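Local structure of phosphoribosylformylglycinamidine cyclo-ligase (Thermus thermophilus HB8, 5AVM) at residues G64-L69 and G80-N85; A70-D75 and L192-V197; S183-N188 and P274-L279; L209-S212 and L218-H221; E288-Y291 and N295-L298. The protein probably catalyses the ATP-dependent ring closure of formylglycinamidine ribonucleotide to 5-aminoimidazole ribonucleotide in de novo purine biosynthesis. All coordinates share one frame; numbering follows the deposited sequence.

Contact 1 closes first along the chain, within the N-terminal part of the protein; contact 2 shares helix 66-72 with it, carries that helix across to helix 190-196 of the C-terminal part, and crosses contact 3 along the chain. Contacts 3, 4 and 5 all belong to the C-terminal part, with contact 4 nested inside the loop that contact 3 closes. Contacts 3 and 4 are the closest pair, their centres about 8 Å apart, and contact 3 lies about 9 Å from contact 5 between centres. Contacts 1 and 5, about 19 Å apart between centres, do not touch. Segments 183-188 and 218-221 bond to residues of contact 1, so the two parts meet through buried polar groups.

Contact 1. Residues G64-L69 and G80-N85; sequences GTKTLL and GFDLVN. With SO4 (sulfate ion), chain L.
Lys66 and Asp82 bring helix 66-72 and helix 79-92 together through one buried ion pair, their side chains crossing at about a right angle. The CA atoms of the two residues are 9.1 Å apart, so the gap is spanned by side chains alone. From CB the lysine sets out with CG anti to the backbone N (chi1 -180°) and stays extended to its tip. CB and CG stop short of the aspartate; CD is the first carbon to arrive, 3.9 Å from Asp82 OD2, and it also rests against the methyl of Thr187. CE then passes 3.6 Å from Asp82 OD2. At the tip, NZ forms a salt bridge of 3.0 Å with Asp82 OD1, approaching from above the carboxylate plane, 39° out of it. The main outside partner of NZ is His186 O; with Tyr190 OH and Arg219 O also near, its three N-H groups are shared among four oxygens, while Asp82 OD1 receives His221 N as well.

Just before the helix, Gly64 O accepts the hydroxyl of Thr67, OG1 lying 3.0 Å from Gly64 O. On the flank facing helix 190-196, Thr65 N gives a weak bond of 3.4 Å to O2 of a sulfate ion, probably from the crystallisation liquor, which also takes Gly189 N and Tyr190 N. Three backbone amides near the starts of two helices thus point to the anion, one of them weakly, consistent with an anion-binding site at helix N-termini, placed where the N- and C-terminal parts of this AIR synthase meet.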
# COMPACT_ATOMS: atom_id res chain seq x y z
N GLY B 64 -9.28 -5.30 -5.77
CA GLY B 64 -9.21 -6.31 -6.81
C GLY B 64 -10.05 -5.95 -8.02
O GLY B 64 -10.56 -4.84 -8.10
N THR B 65 -10.21 -6.88 -8.95
CA THR B 65 -10.99 -6.65 -10.15
C THR B 65 -12.45 -6.32 -9.85
O THR B 65 -13.17 -5.80 -10.70
CB THR B 65 -10.88 -7.86 -11.10
OG1 THR B 65 -9.55 -7.92 -11.63
CG2 THR B 65 -11.88 -7.76 -12.24
N LYS B 66 -12.89 -6.61 -8.62
CA LYS B 66 -14.27 -6.30 -8.25
C LYS B 66 -14.52 -4.84 -8.58
O LYS B 66 -15.65 -4.45 -8.87
CB LYS B 66 -14.49 -6.50 -6.75
CG LYS B 66 -15.91 -6.20 -6.29
CD LYS B 66 -16.15 -6.72 -4.88
CE LYS B 66 -17.62 -6.67 -4.48
NZ LYS B 66 -17.86 -7.41 -3.20
N THR B 67 -13.45 -4.05 -8.53
CA THR B 67 -13.50 -2.62 -8.81
C THR B 67 -14.05 -2.33 -10.20
O THR B 67 -14.84 -1.40 -10.38
CB THR B 67 -12.11 -1.98 -8.68
OG1 THR B 67 -11.61 -2.17 -7.35
CG2 THR B 67 -12.18 -0.50 -8.97
N LEU B 68 -13.63 -3.11 -11.19
CA LEU B 68 -14.11 -2.90 -12.55
C LEU B 68 -15.60 -3.23 -12.62
O LEU B 68 -16.37 -2.53 -13.29
CB LEU B 68 -13.31 -3.78 -13.51
CG LEU B 68 -11.82 -3.43 -13.46
CD1 LEU B 68 -11.02 -4.38 -14.34
CD2 LEU B 68 -11.63 -1.99 -13.91
N LEU B 69 -16.02 -4.27 -11.91
CA LEU B 69 -17.43 -4.65 -11.89
C LEU B 69 -18.29 -3.52 -11.32
O LEU B 69 -19.37 -3.23 -11.83
CB LEU B 69 -17.63 -5.91 -11.04
CG LEU B 69 -19.08 -6.42 -10.92
CD1 LEU B 69 -19.61 -6.83 -12.29
CD2 LEU B 69 -19.13 -7.59 -9.96
N GLY B 80 -15.48 0.96 -0.52
CA GLY B 80 -14.80 1.39 0.68
C GLY B 80 -14.87 0.33 1.76
O GLY B 80 -13.94 0.13 2.52
N PHE B 81 -16.00 -0.37 1.83
CA PHE B 81 -16.14 -1.42 2.83
C PHE B 81 -15.41 -2.69 2.38
O PHE B 81 -14.86 -3.42 3.21
CB PHE B 81 -17.62 -1.72 3.10
CG PHE B 81 -18.34 -0.59 3.81
CD1 PHE B 81 -18.62 0.60 3.14
CD2 PHE B 81 -18.71 -0.72 5.15
CE1 PHE B 81 -19.26 1.65 3.79
CE2 PHE B 81 -19.35 0.32 5.81
CZ PHE B 81 -19.63 1.51 5.13
N ASP B 82 -15.40 -2.94 1.08
CA ASP B 82 -14.72 -4.11 0.55
C ASP B 82 -13.26 -4.12 0.97
O ASP B 82 -12.74 -5.14 1.40
CB ASP B 82 -14.82 -4.17 -0.98
CG ASP B 82 -16.19 -4.67 -1.46
OD1 ASP B 82 -16.62 -5.76 -1.03
OD2 ASP B 82 -16.84 -3.96 -2.27
N LEU B 83 -12.60 -2.97 0.84
CA LEU B 83 -11.18 -2.86 1.20
C LEU B 83 -10.93 -2.90 2.71
O LEU B 83 -10.12 -3.69 3.19
CB LEU B 83 -10.60 -1.56 0.62
CG LEU B 83 -9.13 -1.31 0.94
CD1 LEU B 83 -8.29 -2.53 0.57
CD2 LEU B 83 -8.67 -0.08 0.19
N VAL B 84 -11.62 -2.03 3.43
CA VAL B 84 -11.48 -1.95 4.88
C VAL B 84 -11.82 -3.26 5.57
O VAL B 84 -11.06 -3.75 6.40
CB VAL B 84 -12.35 -0.80 5.44
CG1 VAL B 84 -12.39 -0.84 6.95
CG2 VAL B 84 -11.79 0.53 4.96
N ASN B 85 -12.97 -3.84 5.21
CA ASN B 85 -13.39 -5.11 5.80
C ASN B 85 -12.46 -6.26 5.47
O ASN B 85 -12.26 -7.15 6.29
CB ASN B 85 -14.81 -5.45 5.35
CG ASN B 85 -15.83 -4.55 6.00
OD1 ASN B 85 -15.47 -3.63 6.73
ND2 ASN B 85 -17.11 -4.81 5.73
S SO4 L . -9.76 -10.75 -8.41
O1 SO4 L . -9.99 -10.65 -9.86
O2 SO4 L . -8.68 -9.82 -8.00
O3 SO4 L . -11.00 -10.41 -7.69
O4 SO4 L . -9.38 -12.14 -8.08

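Contact 2. Residues A70-D75 and L192-V197; sequences ALEAGD and LIRKVV
Glu72 OE1 is gripped twice by the guanidinium of Arg194: NE lies 2.9 Å from Glu72 OE1, and NH2 adds a weak bond of 3.1 Å to the same oxygen. NH2 also donates to the second carboxylate oxygen, Glu72 OE2, at 3.0 Å. The arginine thus presents its NE side, with NE and NH2 serving one oxygen each in a side-on, bidentate salt bridge. Both oxygens lie near the guanidinium plane, though the bonds are bent, and the carboxylate is turned steeply, its plane 66° from that of the guanidinium, so that the N-H groups meet it from above. The fit is therefore less regular than a flat, coplanar pair.

A bend at chi3 (66°) swings the end of Arg194 round to the glutamate, whereas Glu72 is extended beyond CG. The arginine packs along the start of helix 66-72, CD against Thr65 CG2 and, at its tip, NH1 against Leu68 CD1. Glu72 stands in the last turn before a Schellman motif, in which Gly74, with positive phi, closes the helix by bonds from Gly74 N to Leu71 O and from Asp75 N to Ala70 O.

Glu72 is exposed and Arg194 only partly covered, so water probably weakens the attraction. What remains is a surface ion pair tying a helix of the N-terminal part to one of the C-terminal part, with direction supplied by two nitrogens making three bonds, one of them weak.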
# COMPACT_ATOMS: atom_id res chain seq x y z
N ALA B 70 -17.78 -2.89 -10.26
CA ALA B 70 -18.48 -1.79 -9.59
C ALA B 70 -18.61 -0.54 -10.45
O ALA B 70 -19.67 0.08 -10.51
CB ALA B 70 -17.77 -1.44 -8.28
N LEU B 71 -17.53 -0.16 -11.12
CA LEU B 71 -17.57 1.02 -11.98
C LEU B 71 -18.61 0.80 -13.07
O LEU B 71 -19.49 1.63 -13.28
CB LEU B 71 -16.19 1.27 -12.59
CG LEU B 71 -15.07 1.75 -11.67
CD1 LEU B 71 -13.74 1.62 -12.39
CD2 LEU B 71 -15.32 3.18 -11.23
N GLU B 72 -18.49 -0.34 -13.75
CA GLU B 72 -19.42 -0.70 -14.83
C GLU B 72 -20.87 -0.55 -14.37
O GLU B 72 -21.68 0.08 -15.05
CB GLU B 72 -19.16 -2.13 -15.29
CG GLU B 72 -17.79 -2.36 -15.90
CD GLU B 72 -17.62 -3.76 -16.44
OE1 GLU B 72 -17.66 -4.72 -15.64
OE2 GLU B 72 -17.46 -3.90 -17.67
N ALA B 73 -21.19 -1.14 -13.22
CA ALA B 73 -22.54 -1.07 -12.68
C ALA B 73 -22.85 0.32 -12.14
O ALA B 73 -23.95 0.59 -11.67
CB ALA B 73 -22.71 -2.10 -11.57
N GLY B 74 -21.86 1.21 -12.21
CA GLY B 74 -22.04 2.58 -11.75
C GLY B 74 -22.38 2.74 -10.28
O GLY B 74 -23.31 3.46 -9.92
N ASP B 75 -21.62 2.07 -9.41
CA ASP B 75 -21.85 2.15 -7.97
C ASP B 75 -20.66 1.65 -7.16
O ASP B 75 -20.55 0.45 -6.87
CB ASP B 75 -23.11 1.36 -7.59
CG ASP B 75 -23.38 1.35 -6.09
OD1 ASP B 75 -22.92 2.28 -5.39
OD2 ASP B 75 -24.07 0.43 -5.61
N LEU B 192 -13.24 -13.98 -12.82
CA LEU B 192 -14.01 -15.10 -13.33
C LEU B 192 -15.44 -14.60 -13.44
O LEU B 192 -16.10 -14.79 -14.47
CB LEU B 192 -13.92 -16.29 -12.36
CG LEU B 192 -14.62 -17.61 -12.71
CD1 LEU B 192 -14.52 -17.89 -14.21
CD2 LEU B 192 -13.99 -18.75 -11.92
N ILE B 193 -15.89 -13.91 -12.40
CA ILE B 193 -17.24 -13.34 -12.34
C ILE B 193 -17.57 -12.40 -13.50
O ILE B 193 -18.60 -12.56 -14.15
CB ILE B 193 -17.46 -12.58 -11.00
CG1 ILE B 193 -17.60 -13.57 -9.85
CG2 ILE B 193 -18.67 -11.68 -11.09
CD1 ILE B 193 -17.54 -12.94 -8.48
N ARG B 194 -16.71 -11.42 -13.76
CA ARG B 194 -16.96 -10.47 -14.84
C ARG B 194 -17.07 -11.16 -16.19
O ARG B 194 -17.77 -10.68 -17.08
CB ARG B 194 -15.87 -9.39 -14.87
CG ARG B 194 -15.94 -8.42 -13.68
CD ARG B 194 -14.97 -7.25 -13.86
NE ARG B 194 -15.34 -6.38 -14.98
CZ ARG B 194 -14.51 -6.03 -15.96
NH1 ARG B 194 -13.26 -6.48 -15.97
NH2 ARG B 194 -14.93 -5.24 -16.94
N LYS B 195 -16.38 -12.29 -16.34
CA LYS B 195 -16.44 -13.06 -17.57
C LYS B 195 -17.76 -13.82 -17.65
O LYS B 195 -18.43 -13.81 -18.68
CB LYS B 195 -15.29 -14.07 -17.64
CG LYS B 195 -15.56 -15.23 -18.60
CD LYS B 195 -14.44 -16.25 -18.60
CE LYS B 195 -14.85 -17.53 -19.33
NZ LYS B 195 -15.95 -18.26 -18.62
N VAL B 196 -18.12 -14.48 -16.55
CA VAL B 196 -19.35 -15.25 -16.48
C VAL B 196 -20.62 -14.40 -16.67
O VAL B 196 -21.54 -14.81 -17.37
CB VAL B 196 -19.43 -16.03 -15.15
CG1 VAL B 196 -20.82 -16.58 -14.93
CG2 VAL B 196 -18.43 -17.17 -15.16
N VAL B 197 -20.66 -13.22 -16.04
CA VAL B 197 -21.83 -12.35 -16.16
C VAL B 197 -21.73 -11.36 -17.32
O VAL B 197 -22.64 -10.56 -17.54
CB VAL B 197 -22.06 -11.54 -14.85
CG1 VAL B 197 -22.23 -12.49 -13.68
CG2 VAL B 197 -20.91 -10.58 -14.61

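Contact 3. Residues S183-N188 and P274-L279; sequences SGPHTN and PVFPYL
Pro185 and Gly184 press against Phe276 and Val275 in the tight half of this contact, where all four residues are buried. Phe276 pushes its CZ to 3.4 Å from Gly184 O, meeting the peptide obliquely, and the same CZ is 3.8 Å from Pro185 N. The pyrrolidine ring of Pro185 crosses the phenyl ring obliquely, CG lying 4.1 Å from Phe276 CE1. Pro185 CD meets the Val275 CG1 methyl, 4.0 Å away. That methyl is tucked between the backbone N and the carbonyl carbon of its own residue (chi1 72°), a setting that also places it 4.3 Å above the plane of the Phe276 ring, over its centre. Gly184 adopts backbone angles suited to glycine, and its carbonyl O, besides facing the ring, receives Asn295 ND2.

The packing thins out away from this core. Leu279, one turn further along helix 275-283, comes no nearer than 4.7 Å to the 183-188 segment and packs on Ile193. The exposed Pro274, just before the helix, marks the solvent side.

Van der Waals contact thus does the work here. It seats a glycine-proline bend, on the connection from strand 176-181 to helix 190-196, upon the first turn of helix 275-283, as part of the hydrophobic core of the C-terminal AIR synthase domain.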
# COMPACT_ATOMS: atom_id res chain seq x y z
N SER B 183 -20.54 -12.93 2.85
CA SER B 183 -21.69 -12.18 2.36
C SER B 183 -21.85 -12.29 0.85
O SER B 183 -22.66 -11.59 0.24
CB SER B 183 -21.52 -10.71 2.71
OG SER B 183 -20.50 -10.15 1.90
N GLY B 184 -21.06 -13.16 0.25
CA GLY B 184 -21.12 -13.32 -1.19
C GLY B 184 -19.71 -13.55 -1.68
O GLY B 184 -18.90 -14.10 -0.94
N PRO B 185 -19.38 -13.12 -2.90
CA PRO B 185 -18.01 -13.34 -3.39
C PRO B 185 -16.94 -12.56 -2.62
O PRO B 185 -15.76 -12.88 -2.70
CB PRO B 185 -18.10 -12.91 -4.86
CG PRO B 185 -19.58 -13.10 -5.19
CD PRO B 185 -20.24 -12.56 -3.96
N HIS B 186 -17.37 -11.57 -1.85
CA HIS B 186 -16.43 -10.75 -1.09
C HIS B 186 -15.52 -10.01 -2.06
O HIS B 186 -16.01 -9.24 -2.89
CB HIS B 186 -15.62 -11.62 -0.13
CG HIS B 186 -16.30 -11.85 1.18
ND1 HIS B 186 -15.70 -12.50 2.24
CD2 HIS B 186 -17.52 -11.46 1.63
CE1 HIS B 186 -16.52 -12.51 3.27
NE2 HIS B 186 -17.63 -11.88 2.93
N THR B 187 -14.22 -10.23 -1.99
CA THR B 187 -13.31 -9.51 -2.88
C THR B 187 -12.26 -10.34 -3.60
O THR B 187 -11.12 -9.90 -3.79
CB THR B 187 -12.61 -8.34 -2.14
OG1 THR B 187 -12.18 -8.76 -0.85
CG2 THR B 187 -13.55 -7.16 -2.00
N ASN B 188 -12.63 -11.54 -4.02
CA ASN B 188 -11.71 -12.38 -4.77
C ASN B 188 -12.50 -13.19 -5.79
O ASN B 188 -13.62 -13.62 -5.52
CB ASN B 188 -10.94 -13.32 -3.82
CG ASN B 188 -9.75 -12.63 -3.16
OD1 ASN B 188 -8.71 -12.42 -3.79
ND2 ASN B 188 -9.89 -12.29 -1.89
N PRO B 274 -26.40 -18.12 -2.61
CA PRO B 274 -27.02 -18.59 -3.85
C PRO B 274 -26.35 -18.09 -5.13
O PRO B 274 -26.48 -18.72 -6.19
CB PRO B 274 -28.45 -18.10 -3.73
CG PRO B 274 -28.27 -16.79 -3.02
CD PRO B 274 -27.28 -17.14 -1.93
N VAL B 275 -25.64 -16.97 -5.03
CA VAL B 275 -24.97 -16.38 -6.17
C VAL B 275 -23.86 -17.26 -6.72
O VAL B 275 -23.52 -17.16 -7.90
CB VAL B 275 -24.36 -15.01 -5.82
CG1 VAL B 275 -23.14 -15.19 -4.93
CG2 VAL B 275 -24.00 -14.27 -7.09
N PHE B 276 -23.29 -18.13 -5.88
CA PHE B 276 -22.21 -19.02 -6.32
C PHE B 276 -22.63 -20.10 -7.32
O PHE B 276 -22.16 -20.12 -8.46
CB PHE B 276 -21.52 -19.67 -5.12
CG PHE B 276 -20.70 -18.71 -4.31
CD1 PHE B 276 -19.68 -17.97 -4.91
CD2 PHE B 276 -20.94 -18.53 -2.95
CE1 PHE B 276 -18.92 -17.06 -4.17
CE2 PHE B 276 -20.19 -17.63 -2.20
CZ PHE B 276 -19.18 -16.90 -2.81
N PRO B 277 -23.52 -21.03 -6.91
CA PRO B 277 -23.93 -22.08 -7.85
C PRO B 277 -24.56 -21.49 -9.11
O PRO B 277 -24.57 -22.12 -10.16
CB PRO B 277 -24.90 -22.92 -7.03
CG PRO B 277 -25.48 -21.92 -6.07
CD PRO B 277 -24.28 -21.14 -5.65
N TYR B 278 -25.09 -20.27 -8.98
CA TYR B 278 -25.70 -19.57 -10.09
C TYR B 278 -24.60 -19.22 -11.09
O TYR B 278 -24.70 -19.51 -12.28
CB TYR B 278 -26.38 -18.30 -9.61
CG TYR B 278 -26.99 -17.50 -10.73
CD1 TYR B 278 -28.04 -18.03 -11.49
CD2 TYR B 278 -26.49 -16.25 -11.08
CE1 TYR B 278 -28.56 -17.33 -12.57
CE2 TYR B 278 -27.00 -15.55 -12.16
CZ TYR B 278 -28.03 -16.09 -12.90
OH TYR B 278 -28.52 -15.41 -13.99
N LEU B 279 -23.54 -18.58 -10.60
CA LEU B 279 -22.42 -18.21 -11.45
C LEU B 279 -21.88 -19.49 -12.06
O LEU B 279 -21.69 -19.60 -13.27
CB LEU B 279 -21.33 -17.54 -10.60
CG LEU B 279 -21.73 -16.24 -9.90
CD1 LEU B 279 -20.64 -15.82 -8.93
CD2 LEU B 279 -22.00 -15.17 -10.94

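Contact 4. Residues L209-S212 and L218-H221; sequences LGES and LRPH
Glu211 and Arg219 meet through charge, in an end-on salt bridge that uses both terminal nitrogens of the guanidinium. Arg219 NH2 lies 2.8 Å from Glu211 OE1, and Arg219 NH1 lies 3.1 Å from Glu211 OE2. Each oxygen offers its syn lone pair, the one on the side of the other oxygen, so the two groups interlock as a bidentate pair. They are not quite flat against each other: the planes differ by 30°, and the acceptors are tilted out of the guanidinium plane. A weak third bond, 3.3 Å long, runs from Arg219 NH1 to Glu211 OE1. Glu211 gets there with CG lodged between its backbone N and carbonyl carbon (chi1 71°) and the rest of the chain stretched out, while Arg219 bends at chi3 (-69°) before presenting its end.

The bridge joins the segments before and after helix 213-218. Ser212 holds the N-cap position of that helix, its OG making a weak bond to Glu215 N.

Beyond the ion pair, hydrogen bonds tie 218-221 to other parts of the chain: Pro220 O takes Ser183 OG, His221 O takes Asn85 ND2, and His221 N donates to the carboxylate oxygen Asp82 OD1. Ring and apolar contacts are made by the imidazole of His221, which stacks on that of His186, by Pro220, which lies on Phe81 of helix 79-92, and by Leu218, which packs against Ala70 and Ala73.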
# COMPACT_ATOMS: atom_id res chain seq x y z
N LEU B 209 -31.95 -15.87 -6.45
CA LEU B 209 -31.12 -14.99 -5.61
C LEU B 209 -31.91 -14.18 -4.58
O LEU B 209 -31.46 -14.01 -3.45
CB LEU B 209 -30.29 -14.03 -6.47
CG LEU B 209 -29.39 -14.61 -7.56
CD1 LEU B 209 -28.55 -13.51 -8.17
CD2 LEU B 209 -28.51 -15.70 -6.99
N GLY B 210 -33.08 -13.69 -4.98
CA GLY B 210 -33.88 -12.88 -4.08
C GLY B 210 -33.52 -11.42 -4.29
O GLY B 210 -34.01 -10.53 -3.60
N GLU B 211 -32.66 -11.19 -5.28
CA GLU B 211 -32.19 -9.86 -5.63
C GLU B 211 -31.52 -9.99 -6.99
O GLU B 211 -31.53 -11.08 -7.57
CB GLU B 211 -31.17 -9.38 -4.60
CG GLU B 211 -29.82 -10.10 -4.68
CD GLU B 211 -29.04 -10.01 -3.38
OE1 GLU B 211 -29.10 -8.95 -2.72
OE2 GLU B 211 -28.37 -11.00 -3.03
N SER B 212 -30.93 -8.90 -7.48
CA SER B 212 -30.26 -8.92 -8.79
C SER B 212 -28.78 -9.27 -8.70
O SER B 212 -28.23 -9.47 -7.61
CB SER B 212 -30.40 -7.55 -9.46
OG SER B 212 -29.74 -6.55 -8.71
N LEU B 218 -22.14 -7.12 -5.64
CA LEU B 218 -21.50 -5.94 -5.07
C LEU B 218 -21.65 -5.81 -3.55
O LEU B 218 -21.14 -4.87 -2.95
CB LEU B 218 -22.03 -4.67 -5.76
CG LEU B 218 -21.57 -4.51 -7.22
CD1 LEU B 218 -22.09 -3.20 -7.78
CD2 LEU B 218 -20.05 -4.54 -7.28
N ARG B 219 -22.36 -6.76 -2.94
CA ARG B 219 -22.52 -6.75 -1.49
C ARG B 219 -21.10 -6.73 -0.92
O ARG B 219 -20.28 -7.61 -1.22
CB ARG B 219 -23.26 -8.00 -1.01
CG ARG B 219 -23.41 -8.10 0.50
CD ARG B 219 -24.66 -8.87 0.86
NE ARG B 219 -25.89 -8.13 0.52
CZ ARG B 219 -26.91 -8.65 -0.15
NH1 ARG B 219 -26.87 -9.92 -0.56
NH2 ARG B 219 -27.98 -7.91 -0.41
N PRO B 220 -20.79 -5.72 -0.09
CA PRO B 220 -19.46 -5.58 0.51
C PRO B 220 -18.87 -6.81 1.22
O PRO B 220 -19.59 -7.67 1.73
CB PRO B 220 -19.65 -4.41 1.47
CG PRO B 220 -20.70 -3.58 0.79
CD PRO B 220 -21.68 -4.63 0.34
N HIS B 221 -17.54 -6.86 1.22
CA HIS B 221 -16.79 -7.92 1.90
C HIS B 221 -17.22 -7.80 3.37
O HIS B 221 -17.25 -6.70 3.92
CB HIS B 221 -15.30 -7.63 1.75
CG HIS B 221 -14.41 -8.75 2.21
ND1 HIS B 221 -13.58 -9.44 1.35
CD2 HIS B 221 -14.20 -9.28 3.43
CE1 HIS B 221 -12.91 -10.36 2.02
NE2 HIS B 221 -13.27 -10.28 3.29

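Contact 5. Residues E288-Y291 and N295-L298; sequences EEMY and NMGL
A type I' beta turn, Asn295 to Leu298, lays its Met296 side chain across the face of Tyr291 on the preceding helix 287-293. The methionine crosses the ring at about a right angle. Its CG stands 3.4 Å from the centroid of the Tyr291 ring and only 8° off the ring normal, a CH-pi contact almost over the centre. Next along the chain, SD lies 4.0 Å from that centroid, so the thioether makes a Met-aromatic contact on the same face. A bend at chi2 (-68°) carries the sulfur away from the turn and toward Met290, where SD is 3.8 Å from Met290 CB and also close to the Met290 carbonyl. The two methyl ends then meet, Met290 CE and Met296 CE being 3.9 Å apart. Phe276 packs on Met296 too, and Trp270 both touches Tyr291 and donates its indole N-H to Met296 O.

The turn itself is closed by Leu298 N, bonded over 2.7 Å to Asn295 O. Inside it Asn295 OD1 accepts Gly297 N at 2.7 Å, in the carbonyl plane, which makes an Asx turn; that oxygen also takes Ser182 OG, so it is held by two donors. Met296 and Gly297 both have positive phi, as the two central residues of this turn type require, and Gly297 exchanges backbone bonds with Ser182.

A helix, a tight turn and a strand thus follow in sequence, and the Met-aromatic contact fastens helix 287-293 to the approach to strand 298-304, a strand of the C-terminal domain's mixed sheet.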
# COMPACT_ATOMS: atom_id res chain seq x y z
N GLU B 288 -14.43 -28.22 -8.65
CA GLU B 288 -13.01 -28.18 -8.28
C GLU B 288 -12.43 -26.78 -8.47
O GLU B 288 -11.50 -26.37 -7.77
CB GLU B 288 -12.21 -29.18 -9.12
CG GLU B 288 -12.58 -30.65 -8.88
CD GLU B 288 -12.07 -31.17 -7.54
OE1 GLU B 288 -12.41 -30.58 -6.49
OE2 GLU B 288 -11.32 -32.17 -7.54
N GLU B 289 -13.00 -26.06 -9.42
CA GLU B 289 -12.58 -24.70 -9.73
C GLU B 289 -13.34 -23.68 -8.90
O GLU B 289 -12.82 -22.60 -8.61
CB GLU B 289 -12.80 -24.43 -11.22
CG GLU B 289 -12.89 -22.97 -11.59
CD GLU B 289 -12.82 -22.77 -13.08
OE1 GLU B 289 -13.45 -23.56 -13.81
OE2 GLU B 289 -12.15 -21.81 -13.51
N MET B 290 -14.56 -24.01 -8.50
CA MET B 290 -15.36 -23.10 -7.68
C MET B 290 -14.71 -22.87 -6.32
O MET B 290 -14.70 -21.74 -5.82
CB MET B 290 -16.77 -23.66 -7.48
CG MET B 290 -17.69 -23.49 -8.67
SD MET B 290 -17.78 -21.80 -9.26
CE MET B 290 -19.03 -21.11 -8.20
N TYR B 291 -14.19 -23.94 -5.72
CA TYR B 291 -13.55 -23.85 -4.42
C TYR B 291 -12.13 -23.32 -4.49
O TYR B 291 -11.52 -23.00 -3.47
CB TYR B 291 -13.54 -25.21 -3.73
CG TYR B 291 -14.88 -25.58 -3.15
CD1 TYR B 291 -15.93 -25.96 -3.97
CD2 TYR B 291 -15.13 -25.48 -1.78
CE1 TYR B 291 -17.20 -26.23 -3.46
CE2 TYR B 291 -16.39 -25.74 -1.25
CZ TYR B 291 -17.42 -26.11 -2.10
OH TYR B 291 -18.68 -26.35 -1.60
N ASN B 295 -14.99 -18.26 -2.19
CA ASN B 295 -15.01 -18.66 -0.79
C ASN B 295 -16.13 -19.65 -0.47
O ASN B 295 -16.17 -20.22 0.63
CB ASN B 295 -15.12 -17.43 0.12
CG ASN B 295 -16.39 -16.64 -0.09
OD1 ASN B 295 -17.50 -17.18 -0.00
ND2 ASN B 295 -16.24 -15.35 -0.35
N MET B 296 -17.03 -19.86 -1.43
CA MET B 296 -18.14 -20.80 -1.27
C MET B 296 -18.94 -20.61 0.01
O MET B 296 -19.53 -21.55 0.52
CB MET B 296 -17.60 -22.23 -1.32
CG MET B 296 -16.83 -22.55 -2.60
SD MET B 296 -17.87 -22.58 -4.06
CE MET B 296 -18.10 -20.91 -4.37
N GLY B 297 -18.95 -19.39 0.53
CA GLY B 297 -19.69 -19.11 1.75
C GLY B 297 -18.82 -19.15 3.00
O GLY B 297 -19.29 -18.86 4.10
N LEU B 298 -17.55 -19.52 2.83
CA LEU B 298 -16.61 -19.59 3.95
C LEU B 298 -15.87 -18.25 4.04
O LEU B 298 -14.85 -18.07 3.39
CB LEU B 298 -15.61 -20.73 3.71
CG LEU B 298 -16.24 -22.12 3.56
CD1 LEU B 298 -15.23 -23.09 3.05
CD2 LEU B 298 -16.80 -22.57 4.89